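Type VI secretion system component (Escherichia coli O6, PDB 2P5Z) is a component of the type VI secretion system that resembles the T4 phage tail proteins gp27 and gp5 and is probably part of a phage-like puncturing device. Local coordinates at residues T363-P366 with R370-Y373; N153-Y158 with D204-E209; Y298-H303 with G372-L377. All blocks are in the same frame, centred on the assembly; numbering follows the deposited sequence.

Contact 1. Residues T363-P366 with R370-Y373; sequences TAIP and RYGY
Ile365 CG1 and Tyr371 CG both stand between the backbone N and the carbonyl carbon (chi1 64° and 78°). From there the Ile365 chain runs on almost extended (chi2 160°), and CD1 reaches across to 370-373. CD1 comes to 4.1 Å from Tyr373 CA and 4.2 Å from Tyr373 CB. The same methyl lies 4.4 Å from Tyr371 CE2. One methyl thus touches both tyrosines that flank Gly372. The other touch is at the far end of the Tyr371 side chain. Its OH sits 3.8 Å from Pro366 CD and 4.1 Å from Pro366 CG, so the phenol oxygen meets the carbons of the proline ring. No hydrogen bond joins the two segments, and the contact is mainly apolar and mostly buried. Helix 298-308 packs beside it, with Asn308 touching Ile365 and both tyrosines. Ile365 also rests on Leu344 and Thr346 of strand 343-353. Here the chain leaves strand 359-366, turns within three residues, and folds back over the strand end. This is the close of an antiparallel strand, paired with 311-317 and 343-353, in the barrel-like part of a gp27-like fold.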
ATOM      1  N   THR A 363     -17.659 -17.140   2.331  1.00 48.09           N
ATOM      2  CA  THR A 363     -16.958 -17.409   1.067  1.00 45.75           C
ATOM      3  C   THR A 363     -16.658 -18.895   1.078  1.00 42.63           C
ATOM      4  O   THR A 363     -16.668 -19.510   2.145  1.00 41.69           O
ATOM      5  CB  THR A 363     -15.658 -16.586   0.879  1.00 42.56           C
ATOM      6  OG1 THR A 363     -14.745 -16.897   1.939  1.00 53.01           O
ATOM      7  CG2 THR A 363     -15.943 -15.100   0.917  1.00 40.21           C
ATOM      8  N   ALA A 364     -16.417 -19.475  -0.094  1.00 41.65           N
ATOM      9  CA  ALA A 364     -16.245 -20.920  -0.205  1.00 40.47           C
ATOM     10  C   ALA A 364     -15.577 -21.329  -1.520  1.00 42.47           C
ATOM     11  O   ALA A 364     -15.431 -20.520  -2.446  1.00 41.26           O
ATOM     12  CB  ALA A 364     -17.598 -21.628  -0.068  1.00 41.16           C
ATOM     13  N   ILE A 365     -15.162 -22.588  -1.602  1.00 39.34           N
ATOM     14  CA  ILE A 365     -14.606 -23.117  -2.850  1.00 44.25           C
ATOM     15  C   ILE A 365     -15.281 -24.467  -3.068  1.00 45.73           C
ATOM     16  O   ILE A 365     -15.725 -25.083  -2.097  1.00 47.05           O
ATOM     17  CB  ILE A 365     -13.007 -23.261  -2.841  1.00 46.15           C
ATOM     18  CG1 ILE A 365     -12.523 -24.286  -1.801  1.00 44.74           C
ATOM     19  CG2 ILE A 365     -12.292 -21.897  -2.704  1.00 41.16           C
ATOM     20  CD1 ILE A 365     -11.131 -24.816  -2.067  1.00 45.61           C
ATOM     21  N   PRO A 366     -15.401 -24.913  -4.334  1.00 49.15           N
ATOM     22  CA  PRO A 366     -16.007 -26.216  -4.597  1.00 52.95           C
ATOM     23  C   PRO A 366     -15.194 -27.344  -4.001  1.00 60.21           C
ATOM     24  O   PRO A 366     -13.973 -27.215  -3.889  1.00 63.33           O
ATOM     25  CB  PRO A 366     -15.930 -26.345  -6.119  1.00 52.78           C
ATOM     26  CG  PRO A 366     -15.731 -24.971  -6.635  1.00 53.52           C
ATOM     27  CD  PRO A 366     -15.014 -24.217  -5.581  1.00 50.77           C
ATOM     28  N   ARG A 370      -9.318 -33.376  -7.328  1.00 86.52           N
ATOM     29  CA  ARG A 370      -8.035 -33.114  -7.956  1.00 88.53           C
ATOM     30  C   ARG A 370      -7.372 -31.794  -7.565  1.00 86.98           C
ATOM     31  O   ARG A 370      -6.351 -31.428  -8.143  1.00 88.30           O
ATOM     32  CB  ARG A 370      -8.074 -33.337  -9.485  1.00 92.52           C
ATOM     33  CG  ARG A 370      -9.298 -32.817 -10.240  1.00 96.01           C
ATOM     34  CD  ARG A 370      -9.231 -31.309 -10.449  1.00100.46           C
ATOM     35  NE  ARG A 370      -9.482 -30.903 -11.831  1.00103.76           N
ATOM     36  CZ  ARG A 370      -8.528 -30.644 -12.723  1.00104.78           C
ATOM     37  NH1 ARG A 370      -7.247 -30.760 -12.389  1.00105.04           N
ATOM     38  NH2 ARG A 370      -8.855 -30.272 -13.954  1.00105.30           N
ATOM     39  N   TYR A 371      -7.959 -31.088  -6.596  1.00 83.42           N
ATOM     40  CA  TYR A 371      -7.251 -30.048  -5.830  1.00 80.43           C
ATOM     41  C   TYR A 371      -7.858 -29.830  -4.452  1.00 77.45           C
ATOM     42  O   TYR A 371      -8.952 -30.312  -4.181  1.00 78.47           O
ATOM     43  CB  TYR A 371      -7.117 -28.723  -6.588  1.00 84.46           C
ATOM     44  CG  TYR A 371      -8.327 -27.828  -6.646  1.00 86.59           C
ATOM     45  CD1 TYR A 371      -9.379 -28.109  -7.510  1.00 87.48           C
ATOM     46  CD2 TYR A 371      -8.390 -26.661  -5.894  1.00 86.56           C
ATOM     47  CE1 TYR A 371     -10.476 -27.280  -7.596  1.00 86.42           C
ATOM     48  CE2 TYR A 371      -9.488 -25.820  -5.976  1.00 87.46           C
ATOM     49  CZ  TYR A 371     -10.530 -26.139  -6.831  1.00 86.90           C
ATOM     50  OH  TYR A 371     -11.634 -25.319  -6.935  1.00 87.79           O
ATOM     51  N   GLY A 372      -7.134 -29.115  -3.587  1.00 72.05           N
ATOM     52  CA  GLY A 372      -7.580 -28.826  -2.217  1.00 61.67           C
ATOM     53  C   GLY A 372      -7.424 -27.356  -1.863  1.00 57.74           C
ATOM     54  O   GLY A 372      -7.009 -26.552  -2.706  1.00 53.68           O
ATOM     55  N   TYR A 373      -7.769 -26.993  -0.625  1.00 55.93           N
ATOM     56  CA  TYR A 373      -7.618 -25.604  -0.184  1.00 53.09           C
ATOM     57  C   TYR A 373      -6.142 -25.276  -0.017  1.00 53.12           C
ATOM     58  O   TYR A 373      -5.374 -26.118   0.438  1.00 56.38           O
ATOM     59  CB  TYR A 373      -8.383 -25.310   1.123  1.00 50.63           C
ATOM     60  CG  TYR A 373      -8.078 -23.928   1.674  1.00 50.63           C
ATOM     61  CD1 TYR A 373      -8.648 -22.785   1.118  1.00 46.98           C
ATOM     62  CD2 TYR A 373      -7.170 -23.762   2.718  1.00 49.32           C
ATOM     63  CE1 TYR A 373      -8.331 -21.514   1.612  1.00 46.92           C
ATOM     64  CE2 TYR A 373      -6.851 -22.515   3.202  1.00 47.20           C
ATOM     65  CZ  TYR A 373      -7.427 -21.399   2.655  1.00 47.92           C
ATOM     66  OH  TYR A 373      -7.075 -20.174   3.178  1.00 50.81           O
TER

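Contact 2. Residues N153-Y158 with D204-E209; sequences NLKSEY and DQSGYE
Lys155 lies across the carboxylate of Asp204, where two surface loops of the gp27-like fold meet. One loop follows strand 150-153. The other leaves strand 196-202 and makes a 3-10 turn at 205-207. CB of Lys155 is the first atom to approach, 3.9 Å from Asp204 OD2. CG comes closer and lies obliquely over the carboxylate, 3.4 Å from both OD1 and OD2 of Asp204. Its place beside the backbone N (chi1 -82°) sets it there. CG also lies 3.7 Å from Ser206 OG. The chain bends at chi2 (-70°), CD swings away from the hydroxyl, and CE comes back to 3.8 Å from Ser206 OG. A second bend at chi4 turns NZ away. The tip does not close on the acid: NZ stays 5.3 Å from Asp204 OD1. No salt bridge forms, although the opposite charges probably still attract each other. The lysine therefore meets its partners with its methylene groups, at the protein surface. Asp204 is tied into its own turn as well. Ser206 OG donates to OD1 on the syn side, and Gly207 N donates to the Asp204 backbone O. The lysine loop is also held by the preceding Asp203, whose carboxylate takes Lys155 N, Ser156 N and Tyr158 OH. A water lies between the segments and can donate to either. With more acceptors in reach than protons, it may not serve both at once. It lies 2.8 Å from Asn153 O and 2.6 Å from Asp204 OD1.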
ATOM      1  N   ASN A 153      -2.175 -32.743  11.535  1.00 58.28           N
ATOM      2  CA  ASN A 153      -2.676 -33.952  10.862  1.00 61.42           C
ATOM      3  C   ASN A 153      -2.299 -33.881   9.389  1.00 62.76           C
ATOM      4  O   ASN A 153      -3.154 -33.780   8.501  1.00 61.87           O
ATOM      5  CB  ASN A 153      -4.200 -34.136  11.002  1.00 66.25           C
ATOM      6  CG  ASN A 153      -4.716 -33.836  12.405  1.00 71.35           C
ATOM      7  OD1 ASN A 153      -4.673 -34.689  13.297  1.00 73.46           O
ATOM      8  ND2 ASN A 153      -5.225 -32.621  12.600  1.00 72.66           N
ATOM      9  N   LEU A 154      -1.004 -33.928   9.131  1.00 63.24           N
ATOM     10  CA  LEU A 154      -0.515 -33.755   7.783  1.00 63.85           C
ATOM     11  C   LEU A 154      -0.506 -35.094   7.063  1.00 66.13           C
ATOM     12  O   LEU A 154      -0.249 -36.132   7.673  1.00 65.74           O
ATOM     13  CB  LEU A 154       0.864 -33.117   7.835  1.00 62.70           C
ATOM     14  CG  LEU A 154       0.840 -31.814   8.637  1.00 63.23           C
ATOM     15  CD1 LEU A 154       2.224 -31.265   8.757  1.00 60.34           C
ATOM     16  CD2 LEU A 154      -0.094 -30.772   8.001  1.00 64.16           C
ATOM     17  N   LYS A 155      -0.833 -35.078   5.777  1.00 66.62           N
ATOM     18  CA  LYS A 155      -0.831 -36.309   5.003  1.00 69.18           C
ATOM     19  C   LYS A 155       0.489 -36.451   4.264  1.00 70.14           C
ATOM     20  O   LYS A 155       1.059 -37.543   4.212  1.00 72.53           O
ATOM     21  CB  LYS A 155      -2.010 -36.359   4.024  1.00 70.85           C
ATOM     22  CG  LYS A 155      -3.318 -36.804   4.657  1.00 71.39           C
ATOM     23  CD  LYS A 155      -3.308 -38.277   5.031  1.00 72.78           C
ATOM     24  CE  LYS A 155      -4.284 -38.548   6.164  1.00 71.17           C
ATOM     25  NZ  LYS A 155      -3.810 -37.900   7.416  1.00 68.21           N
ATOM     26  N   SER A 156       0.968 -35.345   3.700  1.00 67.00           N
ATOM     27  CA  SER A 156       2.275 -35.312   3.056  1.00 67.93           C
ATOM     28  C   SER A 156       3.438 -35.335   4.051  1.00 69.87           C
ATOM     29  O   SER A 156       3.268 -35.038   5.238  1.00 68.92           O
ATOM     30  CB  SER A 156       2.389 -34.094   2.148  1.00 66.13           C
ATOM     31  OG  SER A 156       1.700 -34.320   0.937  1.00 60.91           O
ATOM     32  N   GLU A 157       4.620 -35.699   3.557  1.00 74.01           N
ATOM     33  CA  GLU A 157       5.838 -35.717   4.377  1.00 75.61           C
ATOM     34  C   GLU A 157       6.706 -34.521   4.040  1.00 70.68           C
ATOM     35  O   GLU A 157       6.872 -34.176   2.869  1.00 69.97           O
ATOM     36  CB  GLU A 157       6.619 -37.016   4.180  1.00 81.46           C
ATOM     37  CG  GLU A 157       6.002 -38.203   4.905  1.00 89.21           C
ATOM     38  CD  GLU A 157       6.918 -39.416   4.941  1.00 93.73           C
ATOM     39  OE1 GLU A 157       6.973 -40.156   3.933  1.00 94.64           O
ATOM     40  OE2 GLU A 157       7.570 -39.635   5.988  1.00 96.07           O
ATOM     41  N   TYR A 158       7.251 -33.884   5.066  1.00 65.75           N
ATOM     42  CA  TYR A 158       7.980 -32.640   4.854  1.00 65.20           C
ATOM     43  C   TYR A 158       9.455 -32.822   5.131  1.00 63.94           C
ATOM     44  O   TYR A 158       9.836 -33.266   6.210  1.00 60.34           O
ATOM     45  CB  TYR A 158       7.367 -31.485   5.664  1.00 64.15           C
ATOM     46  CG  TYR A 158       5.963 -31.229   5.195  1.00 64.78           C
ATOM     47  CD1 TYR A 158       4.874 -31.832   5.820  1.00 64.42           C
ATOM     48  CD2 TYR A 158       5.728 -30.446   4.081  1.00 62.49           C
ATOM     49  CE1 TYR A 158       3.601 -31.642   5.349  1.00 64.66           C
ATOM     50  CE2 TYR A 158       4.464 -30.250   3.614  1.00 62.17           C
ATOM     51  CZ  TYR A 158       3.404 -30.844   4.248  1.00 64.21           C
ATOM     52  OH  TYR A 158       2.140 -30.639   3.765  1.00 64.67           O
ATOM     53  N   ASP A 204      -4.425 -31.442   3.224  1.00 55.03           N
ATOM     54  CA  ASP A 204      -5.314 -31.973   2.186  1.00 61.73           C
ATOM     55  C   ASP A 204      -6.794 -32.001   2.565  1.00 64.79           C
ATOM     56  O   ASP A 204      -7.175 -31.678   3.698  1.00 68.13           O
ATOM     57  CB  ASP A 204      -4.859 -33.369   1.728  1.00 62.63           C
ATOM     58  CG  ASP A 204      -5.241 -34.468   2.707  1.00 66.13           C
ATOM     59  OD1 ASP A 204      -5.336 -34.216   3.936  1.00 67.37           O
ATOM     60  OD2 ASP A 204      -5.441 -35.606   2.244  1.00 68.24           O
ATOM     61  N   GLN A 205      -7.602 -32.453   1.609  1.00 66.91           N
ATOM     62  CA  GLN A 205      -9.056 -32.580   1.741  1.00 69.31           C
ATOM     63  C   GLN A 205      -9.573 -33.480   2.876  1.00 70.26           C
ATOM     64  O   GLN A 205     -10.732 -33.378   3.269  1.00 74.48           O
ATOM     65  CB  GLN A 205      -9.630 -33.004   0.398  1.00 67.93           C
ATOM     66  CG  GLN A 205      -8.552 -33.432  -0.560  1.00 71.15           C
ATOM     67  CD  GLN A 205      -8.669 -32.747  -1.893  1.00 72.98           C
ATOM     68  OE1 GLN A 205      -7.669 -32.406  -2.520  1.00 74.39           O
ATOM     69  NE2 GLN A 205      -9.898 -32.537  -2.341  1.00 75.55           N
ATOM     70  N   SER A 206      -8.713 -34.328   3.431  1.00 70.75           N
ATOM     71  CA  SER A 206      -9.092 -35.151   4.571  1.00 69.95           C
ATOM     72  C   SER A 206      -9.120 -34.350   5.878  1.00 68.01           C
ATOM     73  O   SER A 206      -9.426 -34.880   6.944  1.00 65.26           O
ATOM     74  CB  SER A 206      -8.158 -36.353   4.692  1.00 72.51           C
ATOM     75  OG  SER A 206      -6.850 -35.935   5.035  1.00 76.54           O
ATOM     76  N   GLY A 207      -8.804 -33.065   5.794  1.00 68.13           N
ATOM     77  CA  GLY A 207      -8.915 -32.198   6.952  1.00 66.15           C
ATOM     78  C   GLY A 207     -10.251 -31.510   7.062  1.00 66.14           C
ATOM     79  O   GLY A 207     -10.562 -30.900   8.090  1.00 67.20           O
ATOM     80  N   TYR A 208     -11.036 -31.616   5.991  1.00 65.67           N
ATOM     81  CA  TYR A 208     -12.342 -30.979   5.901  1.00 63.97           C
ATOM     82  C   TYR A 208     -13.308 -31.688   6.830  1.00 66.83           C
ATOM     83  O   TYR A 208     -13.227 -32.896   7.015  1.00 67.92           O
ATOM     84  CB  TYR A 208     -12.905 -31.073   4.481  1.00 59.53           C
ATOM     85  CG  TYR A 208     -12.101 -30.433   3.363  1.00 57.50           C
ATOM     86  CD1 TYR A 208     -11.037 -29.574   3.612  1.00 55.99           C
ATOM     87  CD2 TYR A 208     -12.454 -30.662   2.035  1.00 56.23           C
ATOM     88  CE1 TYR A 208     -10.330 -28.989   2.559  1.00 56.84           C
ATOM     89  CE2 TYR A 208     -11.767 -30.075   0.977  1.00 53.16           C
ATOM     90  CZ  TYR A 208     -10.708 -29.241   1.241  1.00 57.58           C
ATOM     91  OH  TYR A 208     -10.024 -28.667   0.183  1.00 59.03           O
ATOM     92  N   GLU A 209     -14.219 -30.937   7.426  1.00 72.03           N
ATOM     93  CA  GLU A 209     -15.208 -31.550   8.285  1.00 77.18           C
ATOM     94  C   GLU A 209     -16.522 -31.777   7.536  1.00 81.38           C
ATOM     95  O   GLU A 209     -17.107 -30.849   6.975  1.00 82.21           O
ATOM     96  CB  GLU A 209     -15.418 -30.718   9.539  1.00 77.11           C
ATOM     97  CG  GLU A 209     -16.231 -31.435  10.589  1.00 81.01           C
ATOM     98  CD  GLU A 209     -16.402 -30.611  11.836  1.00 82.99           C
ATOM     99  OE1 GLU A 209     -17.448 -30.771  12.505  1.00 84.02           O
ATOM    100  OE2 GLU A 209     -15.498 -29.797  12.136  1.00 82.77           O
TER
HETATM  101  O   HOH W   1      -4.239 -33.028   5.996  1.00 55.34           O

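Contact 3. Residues Y298-H303 with G372-L377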
ATOM      1  N   TYR A 298       6.084 -28.137  -5.675  1.00 71.32           N
ATOM      2  CA  TYR A 298       5.956 -26.691  -5.597  1.00 69.57           C
ATOM      3  C   TYR A 298       5.127 -26.170  -6.769  1.00 71.60           C
ATOM      4  O   TYR A 298       4.388 -25.193  -6.636  1.00 71.79           O
ATOM      5  CB  TYR A 298       7.323 -26.022  -5.571  1.00 67.63           C
ATOM      6  CG  TYR A 298       7.905 -25.878  -4.188  1.00 70.08           C
ATOM      7  CD1 TYR A 298       7.357 -24.979  -3.278  1.00 70.51           C
ATOM      8  CD2 TYR A 298       9.014 -26.629  -3.787  1.00 69.37           C
ATOM      9  CE1 TYR A 298       7.887 -24.834  -1.999  1.00 69.87           C
ATOM     10  CE2 TYR A 298       9.547 -26.490  -2.512  1.00 67.92           C
ATOM     11  CZ  TYR A 298       8.979 -25.588  -1.626  1.00 68.57           C
ATOM     12  OH  TYR A 298       9.492 -25.429  -0.365  1.00 69.08           O
ATOM     13  N   ALA A 299       5.248 -26.850  -7.907  1.00 71.93           N
ATOM     14  CA  ALA A 299       4.430 -26.568  -9.071  1.00 72.36           C
ATOM     15  C   ALA A 299       2.994 -27.062  -8.845  1.00 70.56           C
ATOM     16  O   ALA A 299       2.049 -26.473  -9.365  1.00 69.85           O
ATOM     17  CB  ALA A 299       5.037 -27.211 -10.318  1.00 69.82           C
ATOM     18  N   ARG A 300       2.845 -28.135  -8.066  1.00 66.78           N
ATOM     19  CA  ARG A 300       1.538 -28.704  -7.769  1.00 65.50           C
ATOM     20  C   ARG A 300       0.769 -27.823  -6.789  1.00 67.37           C
ATOM     21  O   ARG A 300      -0.416 -27.558  -7.003  1.00 68.45           O
ATOM     22  CB  ARG A 300       1.670 -30.125  -7.221  1.00 66.10           C
ATOM     23  CG  ARG A 300       0.383 -30.943  -7.296  1.00 65.72           C
ATOM     24  CD  ARG A 300      -0.260 -31.122  -5.949  1.00 64.37           C
ATOM     25  NE  ARG A 300       0.393 -32.147  -5.142  1.00 66.49           N
ATOM     26  CZ  ARG A 300       0.371 -32.175  -3.811  1.00 68.76           C
ATOM     27  NH1 ARG A 300      -0.262 -31.231  -3.135  1.00 71.17           N
ATOM     28  NH2 ARG A 300       0.991 -33.140  -3.147  1.00 69.93           N
ATOM     29  N   ILE A 301       1.455 -27.377  -5.733  1.00 64.13           N
ATOM     30  CA  ILE A 301       0.907 -26.448  -4.750  1.00 60.86           C
ATOM     31  C   ILE A 301       0.503 -25.137  -5.428  1.00 65.71           C
ATOM     32  O   ILE A 301      -0.610 -24.652  -5.214  1.00 68.04           O
ATOM     33  CB  ILE A 301       1.910 -26.164  -3.574  1.00 58.30           C
ATOM     34  CG1 ILE A 301       2.170 -27.411  -2.715  1.00 53.94           C
ATOM     35  CG2 ILE A 301       1.436 -25.006  -2.682  1.00 58.09           C
ATOM     36  CD1 ILE A 301       0.938 -28.119  -2.211  1.00 53.54           C
ATOM     37  N   ARG A 302       1.374 -24.591  -6.279  1.00 67.81           N
ATOM     38  CA  ARG A 302       1.097 -23.297  -6.915  1.00 71.94           C
ATOM     39  C   ARG A 302      -0.041 -23.358  -7.947  1.00 70.75           C
ATOM     40  O   ARG A 302      -0.685 -22.348  -8.232  1.00 70.23           O
ATOM     41  CB  ARG A 302       2.365 -22.665  -7.509  1.00 72.61           C
ATOM     42  CG  ARG A 302       2.800 -23.221  -8.863  1.00 79.12           C
ATOM     43  CD  ARG A 302       3.790 -22.306  -9.565  1.00 80.20           C
ATOM     44  NE  ARG A 302       3.575 -20.914  -9.172  1.00 84.68           N
ATOM     45  CZ  ARG A 302       3.702 -19.866  -9.980  1.00 85.59           C
ATOM     46  NH1 ARG A 302       4.032 -20.036 -11.257  1.00 85.12           N
ATOM     47  NH2 ARG A 302       3.486 -18.644  -9.507  1.00 84.84           N
ATOM     48  N   HIS A 303      -0.304 -24.548  -8.475  1.00 68.07           N
ATOM     49  CA  HIS A 303      -1.413 -24.733  -9.386  1.00 68.33           C
ATOM     50  C   HIS A 303      -2.737 -24.812  -8.626  1.00 66.88           C
ATOM     51  O   HIS A 303      -3.722 -24.195  -9.030  1.00 64.70           O
ATOM     52  CB  HIS A 303      -1.215 -25.994 -10.228  1.00 67.88           C
ATOM     53  CG  HIS A 303      -2.254 -26.171 -11.291  1.00 67.51           C
ATOM     54  ND1 HIS A 303      -3.061 -27.290 -11.369  1.00 65.88           N
ATOM     55  CD2 HIS A 303      -2.633 -25.357 -12.309  1.00 63.68           C
ATOM     56  CE1 HIS A 303      -3.876 -27.167 -12.402  1.00 66.07           C
ATOM     57  NE2 HIS A 303      -3.639 -26.003 -12.986  1.00 65.24           N
ATOM     58  N   GLY A 372      -7.134 -29.115  -3.587  1.00 72.05           N
ATOM     59  CA  GLY A 372      -7.580 -28.826  -2.217  1.00 61.67           C
ATOM     60  C   GLY A 372      -7.424 -27.356  -1.863  1.00 57.74           C
ATOM     61  O   GLY A 372      -7.009 -26.552  -2.706  1.00 53.68           O
ATOM     62  N   TYR A 373      -7.769 -26.993  -0.625  1.00 55.93           N
ATOM     63  CA  TYR A 373      -7.618 -25.604  -0.184  1.00 53.09           C
ATOM     64  C   TYR A 373      -6.142 -25.276  -0.017  1.00 53.12           C
ATOM     65  O   TYR A 373      -5.374 -26.118   0.438  1.00 56.38           O
ATOM     66  CB  TYR A 373      -8.383 -25.310   1.123  1.00 50.63           C
ATOM     67  CG  TYR A 373      -8.078 -23.928   1.674  1.00 50.63           C
ATOM     68  CD1 TYR A 373      -8.648 -22.785   1.118  1.00 46.98           C
ATOM     69  CD2 TYR A 373      -7.170 -23.762   2.718  1.00 49.32           C
ATOM     70  CE1 TYR A 373      -8.331 -21.514   1.612  1.00 46.92           C
ATOM     71  CE2 TYR A 373      -6.851 -22.515   3.202  1.00 47.20           C
ATOM     72  CZ  TYR A 373      -7.427 -21.399   2.655  1.00 47.92           C
ATOM     73  OH  TYR A 373      -7.075 -20.174   3.178  1.00 50.81           O
ATOM     74  N   ARG A 374      -5.760 -24.061  -0.408  1.00 49.72           N
ATOM     75  CA  ARG A 374      -4.406 -23.552  -0.258  1.00 50.63           C
ATOM     76  C   ARG A 374      -4.510 -22.068   0.078  1.00 49.33           C
ATOM     77  O   ARG A 374      -5.238 -21.340  -0.595  1.00 56.39           O
ATOM     78  CB  ARG A 374      -3.600 -23.694  -1.563  1.00 51.46           C
ATOM     79  CG  ARG A 374      -3.385 -25.111  -2.092  1.00 51.87           C
ATOM     80  CD  ARG A 374      -2.526 -25.988  -1.179  1.00 50.61           C
ATOM     81  NE  ARG A 374      -2.760 -27.401  -1.473  1.00 46.28           N
ATOM     82  CZ  ARG A 374      -2.590 -28.392  -0.603  1.00 50.29           C
ATOM     83  NH1 ARG A 374      -2.190 -28.138   0.655  1.00 45.26           N
ATOM     84  NH2 ARG A 374      -2.842 -29.646  -0.982  1.00 50.28           N
ATOM     85  N   PRO A 375      -3.781 -21.604   1.106  1.00 45.44           N
ATOM     86  CA  PRO A 375      -3.831 -20.202   1.498  1.00 43.07           C
ATOM     87  C   PRO A 375      -3.051 -19.311   0.559  1.00 45.16           C
ATOM     88  O   PRO A 375      -2.243 -19.797  -0.230  1.00 45.12           O
ATOM     89  CB  PRO A 375      -3.157 -20.190   2.883  1.00 41.05           C
ATOM     90  CG  PRO A 375      -2.943 -21.613   3.248  1.00 41.36           C
ATOM     91  CD  PRO A 375      -2.906 -22.387   1.989  1.00 45.91           C
ATOM     92  N   ALA A 376      -3.292 -18.010   0.656  1.00 46.31           N
ATOM     93  CA  ALA A 376      -2.514 -17.041  -0.080  1.00 48.76           C
ATOM     94  C   ALA A 376      -1.043 -17.079   0.362  1.00 53.51           C
ATOM     95  O   ALA A 376      -0.717 -17.245   1.544  1.00 55.27           O
ATOM     96  CB  ALA A 376      -3.106 -15.623   0.088  1.00 44.88           C
ATOM     97  N   LEU A 377      -0.178 -16.940  -0.631  1.00 56.18           N
ATOM     98  CA  LEU A 377       1.254 -16.946  -0.491  1.00 52.64           C
ATOM     99  C   LEU A 377       1.674 -15.622   0.154  1.00 53.01           C
ATOM    100  O   LEU A 377       1.436 -14.567  -0.421  1.00 51.27           O
ATOM    101  CB  LEU A 377       1.803 -17.054  -1.909  1.00 55.21           C
ATOM    102  CG  LEU A 377       3.166 -17.561  -2.357  1.00 57.27           C
ATOM    103  CD1 LEU A 377       4.171 -16.413  -2.366  1.00 59.09           C
ATOM    104  CD2 LEU A 377       3.619 -18.732  -1.506  1.00 57.30           C
TER
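Ile301 sets its CD1 methyl over one face of the Arg374 guanidinium, 3.8 Å above the plane and close to its centre. The nearest atoms are Arg374 NE at 3.8 Å and Arg374 CZ at 3.9 Å from that methyl. The two side chains meet at about a right angle. Ile301 CG1 stands beside the backbone N, and a further bend at chi2 (-52°) turns CD1 to the arginine. Arg300, one residue earlier on the helix, crosses Arg374 obliquely. Its NH1 lies 3.7 Å from Arg374 NH2, which sits at the edge of the Arg300 group, near its plane. The two planes are 43° apart, so this is not a flat stack. Glu304, one turn further along the helix, makes a salt bridge with Arg374 NE and a long, weak ion pair with Arg300 NH1. Its carboxylate probably offsets the two like charges. Arg374 NH1 is hydrogen-bonded to the backbone oxygens of Gly183 and Asp203, so the buried guanidinium has polar partners at both NE and NH1. This is helix-to-loop packing around a buried arginine. It joins helix 298-308 to the loop between strand 359-366 and strand 387-391 of the probable OB domain.

Overall arrangement
Contacts 1 and 3 are buried and share Gly372 and Tyr373. Contact 2 is at the surface. The loop after strand 359-366 first packs back on that strand in contact 1, then against helix 298-308 in contact 3. The chemistry changes along it, from mainly apolar touches to a methyl over a buried, charged guanidinium. Contact 2 joins two other loops through lysine methylenes, a carboxylate and a water. It is not isolated: Tyr208 OH is 2.9 Å from Tyr373 N, a probable hydrogen bond to one of the residues the other two contacts share. The contact centres lie about 11 to 14 Å apart, on one side of the chain's centre.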